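Side-chain contacts in fructose transport system repressor FruR (Pseudomonas putida, PDB 3O74), which probably binds specific DNA sequences as a LacI-family dual transcriptional regulator, with fructose 1-phosphate as its preferred effector: residues A124-R129 / Q167-Q172; G141-L146 / V153-G158. All coordinates share one frame; numbering follows the deposited sequence.

Contact 1: residues A124-R129 / Q167-Q172; sequences ALIGAR and QRLMQQ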
# COMPACT_ATOMS: atom_id res chain seq x y z
N ALA B 124 3.24 -1.27 27.83
CA ALA B 124 2.15 -0.45 27.35
C ALA B 124 1.52 -1.01 26.08
O ALA B 124 2.16 -1.75 25.33
CB ALA B 124 2.62 0.98 27.11
N LEU B 125 0.26 -0.66 25.88
CA LEU B 125 -0.44 -0.98 24.65
C LEU B 125 -0.81 0.32 23.96
O LEU B 125 -1.39 1.22 24.58
CB LEU B 125 -1.71 -1.77 24.95
CG LEU B 125 -2.62 -1.98 23.75
CD1 LEU B 125 -2.15 -3.16 22.91
CD2 LEU B 125 -4.06 -2.18 24.20
N ILE B 126 -0.46 0.44 22.69
CA ILE B 126 -0.87 1.58 21.89
C ILE B 126 -1.79 1.09 20.78
O ILE B 126 -1.41 0.26 19.96
CB ILE B 126 0.34 2.31 21.30
CG1 ILE B 126 1.00 3.19 22.38
CG2 ILE B 126 -0.07 3.17 20.11
CD1 ILE B 126 2.25 3.92 21.90
N GLY B 127 -3.01 1.61 20.77
CA GLY B 127 -4.01 1.20 19.82
C GLY B 127 -4.86 2.38 19.39
O GLY B 127 -4.53 3.52 19.69
N ALA B 128 -5.95 2.11 18.70
CA ALA B 128 -6.81 3.16 18.17
C ALA B 128 -8.19 2.59 17.87
O ALA B 128 -8.35 1.38 17.74
CB ALA B 128 -6.21 3.76 16.90
N ARG B 129 -9.18 3.47 17.78
CA ARG B 129 -10.55 3.05 17.51
C ARG B 129 -10.99 1.96 18.48
O ARG B 129 -11.35 0.86 18.06
CB ARG B 129 -10.68 2.53 16.08
CG ARG B 129 -10.30 3.55 15.03
CD ARG B 129 -11.10 4.83 15.24
NE ARG B 129 -11.61 5.36 13.98
CZ ARG B 129 -12.63 4.82 13.32
NH1 ARG B 129 -13.24 3.74 13.78
NH2 ARG B 129 -13.05 5.37 12.18
N GLN B 167 2.32 8.61 16.83
CA GLN B 167 3.30 9.57 17.32
C GLN B 167 2.77 10.31 18.54
O GLN B 167 3.48 10.48 19.54
CB GLN B 167 3.68 10.55 16.21
CG GLN B 167 4.75 11.56 16.59
CD GLN B 167 5.03 12.54 15.46
OE1 GLN B 167 4.16 12.82 14.63
NE2 GLN B 167 6.25 13.07 15.41
N ARG B 168 1.52 10.76 18.47
CA ARG B 168 0.92 11.49 19.58
C ARG B 168 0.80 10.64 20.84
O ARG B 168 1.10 11.10 21.94
CB ARG B 168 -0.47 12.01 19.20
CG ARG B 168 -1.22 12.70 20.33
CD ARG B 168 -2.61 13.14 19.89
NE ARG B 168 -2.56 13.78 18.58
CZ ARG B 168 -3.08 13.25 17.47
NH1 ARG B 168 -3.71 12.08 17.53
NH2 ARG B 168 -2.99 13.89 16.32
N LEU B 169 0.37 9.39 20.67
CA LEU B 169 0.19 8.48 21.80
C LEU B 169 1.52 8.09 22.45
O LEU B 169 1.61 7.97 23.67
CB LEU B 169 -0.57 7.23 21.38
CG LEU B 169 -2.01 7.47 20.91
CD1 LEU B 169 -2.66 6.16 20.48
CD2 LEU B 169 -2.83 8.16 21.99
N MSE B 170 2.55 7.89 21.63
CA MSE B 170 3.87 7.57 22.16
C MSE B 170 4.39 8.72 23.02
O MSE B 170 4.96 8.49 24.08
CB MSE B 170 4.86 7.26 21.04
CG MSE B 170 6.20 6.71 21.53
SE MSE B 170 5.96 5.06 22.54
CE MSE B 170 7.82 4.69 23.00
N GLN B 171 4.19 9.94 22.55
CA GLN B 171 4.59 11.13 23.30
C GLN B 171 3.87 11.18 24.64
O GLN B 171 4.49 11.34 25.69
CB GLN B 171 4.28 12.41 22.52
CG GLN B 171 5.40 12.89 21.63
CD GLN B 171 6.62 13.33 22.41
OE1 GLN B 171 6.56 13.55 23.63
NE2 GLN B 171 7.75 13.46 21.72
N GLN B 172 2.55 11.04 24.58
CA GLN B 172 1.71 11.08 25.78
C GLN B 172 2.16 10.01 26.76
O GLN B 172 2.18 10.23 27.97
CB GLN B 172 0.24 10.89 25.38
CG GLN B 172 -0.75 10.91 26.53
CD GLN B 172 -2.18 10.74 26.05
OE1 GLN B 172 -3.04 10.24 26.78
NE2 GLN B 172 -2.45 11.16 24.82
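Ile126 meets the helix segment 167-172 with two of its branches, CG2 going to Leu169 and CD1 to Met170, a selenomethionine. Its side chain leaves strand 124-128 toward the helix. CG1 of Ile126 stands anti to the carbonyl carbon (chi1 -78°) and carries CD1 onward in an extended line, while Ile126 CG2 projects separately and lies 4.0 Å from Leu169 CD1. Ile126 and Leu169 slide past one another in opposite directions, meeting through these two methyls. At the far end of the isoleucine, Ile126 CD1 comes within 3.9 Å of Met170 SE, and here the two chains cross at about a right angle. The methionine can offer its selenium because its chain bends at chi2 (59°). Strand and helix run nearly antiparallel, their local axes 9.1 Å apart at an angle of 150°. This is helix-on-sheet packing in the LacI-type sugar-binding domain, whose fold is that of the periplasmic binding proteins: helix 163-177 lies on one side of the sheet that contains strand 122-128, and helix 133-144, touched by Leu125, lies on the other. All four touching residues are buried, and no hydrogen bond spans the two segments. Leu184 of the neighbouring strand 183-186 extends the apolar layer by touching both Ile126 and Met170, and Leu180, Leu199 and Leu209 also pack on Met170. Beyond Ile126 the strand presents backbone instead of a side chain: Gly127 O faces the tip of Leu169, 3.3 Å from its CD1.

Contact 2: residues G141-L146 / V153-G158; sequences GFDEAL and VRRYQG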
# COMPACT_ATOMS: atom_id res chain seq x y z
N GLY B 141 -6.56 -9.60 24.30
CA GLY B 141 -5.46 -10.56 24.34
C GLY B 141 -4.28 -10.03 25.12
O GLY B 141 -3.62 -10.77 25.85
N PHE B 142 -4.02 -8.73 24.97
CA PHE B 142 -2.96 -8.06 25.71
C PHE B 142 -3.18 -8.16 27.22
O PHE B 142 -2.26 -8.50 27.97
CB PHE B 142 -2.86 -6.60 25.26
CG PHE B 142 -1.90 -5.77 26.06
CD1 PHE B 142 -0.55 -5.75 25.75
CD2 PHE B 142 -2.35 -4.99 27.11
CE1 PHE B 142 0.33 -4.98 26.49
CE2 PHE B 142 -1.48 -4.22 27.85
CZ PHE B 142 -0.13 -4.21 27.54
N ASP B 143 -4.40 -7.89 27.67
CA ASP B 143 -4.73 -8.00 29.09
C ASP B 143 -4.57 -9.43 29.58
O ASP B 143 -4.03 -9.67 30.67
CB ASP B 143 -6.17 -7.54 29.36
CG ASP B 143 -6.35 -6.05 29.16
OD1 ASP B 143 -5.34 -5.32 29.10
OD2 ASP B 143 -7.51 -5.60 29.07
N GLU B 144 -5.03 -10.38 28.78
CA GLU B 144 -4.99 -11.79 29.14
C GLU B 144 -3.57 -12.27 29.46
O GLU B 144 -3.37 -13.07 30.37
CB GLU B 144 -5.59 -12.64 28.02
CG GLU B 144 -5.13 -14.08 28.00
CD GLU B 144 -6.08 -15.03 28.69
OE1 GLU B 144 -7.30 -14.74 28.74
OE2 GLU B 144 -5.62 -16.09 29.18
N ALA B 145 -2.60 -11.78 28.70
CA ALA B 145 -1.20 -12.16 28.91
C ALA B 145 -0.61 -11.46 30.14
O ALA B 145 0.47 -11.82 30.60
CB ALA B 145 -0.37 -11.85 27.68
N LEU B 146 -1.33 -10.47 30.65
CA LEU B 146 -0.85 -9.69 31.79
C LEU B 146 -1.26 -10.28 33.14
O LEU B 146 -0.85 -9.77 34.19
CB LEU B 146 -1.29 -8.24 31.68
CG LEU B 146 -0.66 -7.45 30.53
CD1 LEU B 146 -0.93 -5.97 30.69
CD2 LEU B 146 0.83 -7.72 30.48
N VAL B 153 1.44 -0.98 33.97
CA VAL B 153 0.75 -1.21 32.70
C VAL B 153 0.00 0.04 32.27
O VAL B 153 -0.71 0.66 33.06
CB VAL B 153 -0.24 -2.38 32.78
CG1 VAL B 153 -0.94 -2.58 31.44
CG2 VAL B 153 0.48 -3.65 33.20
N ARG B 154 0.17 0.41 31.00
CA ARG B 154 -0.54 1.56 30.46
C ARG B 154 -1.20 1.17 29.15
O ARG B 154 -0.64 0.40 28.36
CB ARG B 154 0.42 2.72 30.22
CG ARG B 154 1.07 3.28 31.48
CD ARG B 154 0.08 4.07 32.32
NE ARG B 154 0.76 4.76 33.42
CZ ARG B 154 1.12 4.18 34.56
NH1 ARG B 154 0.88 2.89 34.75
NH2 ARG B 154 1.74 4.88 35.50
N ARG B 155 -2.40 1.68 28.93
CA ARG B 155 -3.11 1.45 27.68
C ARG B 155 -3.52 2.78 27.08
O ARG B 155 -4.20 3.58 27.72
CB ARG B 155 -4.34 0.57 27.91
CG ARG B 155 -4.02 -0.80 28.47
CD ARG B 155 -5.26 -1.46 29.04
NE ARG B 155 -4.96 -2.71 29.72
CZ ARG B 155 -4.60 -2.81 31.00
NH1 ARG B 155 -4.49 -1.72 31.75
NH2 ARG B 155 -4.34 -4.00 31.52
N TYR B 156 -3.09 3.02 25.84
CA TYR B 156 -3.43 4.25 25.14
C TYR B 156 -4.06 3.91 23.81
O TYR B 156 -3.43 3.29 22.95
CB TYR B 156 -2.17 5.09 24.91
CG TYR B 156 -1.66 5.76 26.16
CD1 TYR B 156 -2.03 7.06 26.47
CD2 TYR B 156 -0.83 5.09 27.04
CE1 TYR B 156 -1.58 7.68 27.62
CE2 TYR B 156 -0.37 5.69 28.19
CZ TYR B 156 -0.74 6.98 28.48
OH TYR B 156 -0.29 7.59 29.63
N GLN B 157 -5.32 4.31 23.64
CA GLN B 157 -6.05 3.99 22.42
C GLN B 157 -6.59 5.26 21.78
O GLN B 157 -7.51 5.89 22.30
CB GLN B 157 -7.16 2.98 22.72
CG GLN B 157 -6.62 1.62 23.13
CD GLN B 157 -7.71 0.65 23.53
OE1 GLN B 157 -8.16 0.64 24.68
NE2 GLN B 157 -8.15 -0.16 22.58
N GLY B 158 -5.99 5.63 20.66
CA GLY B 158 -6.29 6.88 19.99
C GLY B 158 -7.51 6.86 19.09
O GLY B 158 -8.33 5.95 19.13
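Segment 141-146 is the last part of helix 133-144 and its exit, and it lies beside strand 153-158 with the nearest CA atoms, those of Leu146 and Val153, 8.7 Å apart. The two belong to a beta-alpha-beta unit, strand 122-128, helix 133-144 and strand 152-158, in which the helix crosses between two neighbouring parallel strands. Leu146 and Val153 reach toward each other tip to tip, and CD1 of the leucine presses on CG1 of the valine at 3.5 Å, tighter than usual for two carbons. Phe142 brings its ring edge to the same methyl, CE2 lying 4.0 Å from Val153 CG1, while Ile123 of the first strand touches all three side chains. Nearer the surface Arg155, extended from CG to NE, grips Asp143 side-on in a salt bridge. Its guanidinium plane is turned 74° from the carboxylate, and Val153 CG1 sits over one guanidinium face, toward the rim. Both bonds end on one oxygen: Arg155 NE reaches Asp143 OD1 at 2.7 Å on the syn side (N-H...O 150°), whereas Arg155 NH2 meets that OD1 at 2.9 Å from above the carboxylate plane, in a more bent bond (136°).

Overall arrangement
Contacts 1 and 2 pack helices against neighbouring parallel strands, 122-128 and 152-158, from the two sides of the sheet; their centres are 11 Å apart. Along the chain, contact 2 is nested inside the loop that contact 1 closes. Contact 1 is buried and has no hydrogen bond or ion pair across its segments, whereas contact 2, at the strand that is outermost within this chain, grades from buried packing to an ion pair at the surface. The strands are joined directly, with probable hydrogen bonds from Tyr156 N to Leu125 O (2.8 Å) and from Gly158 N to Gly127 O (2.7 Å). Leu169 CD1 of contact 1 also packs against Gly158 N, so helix 163-177 reaches both strands.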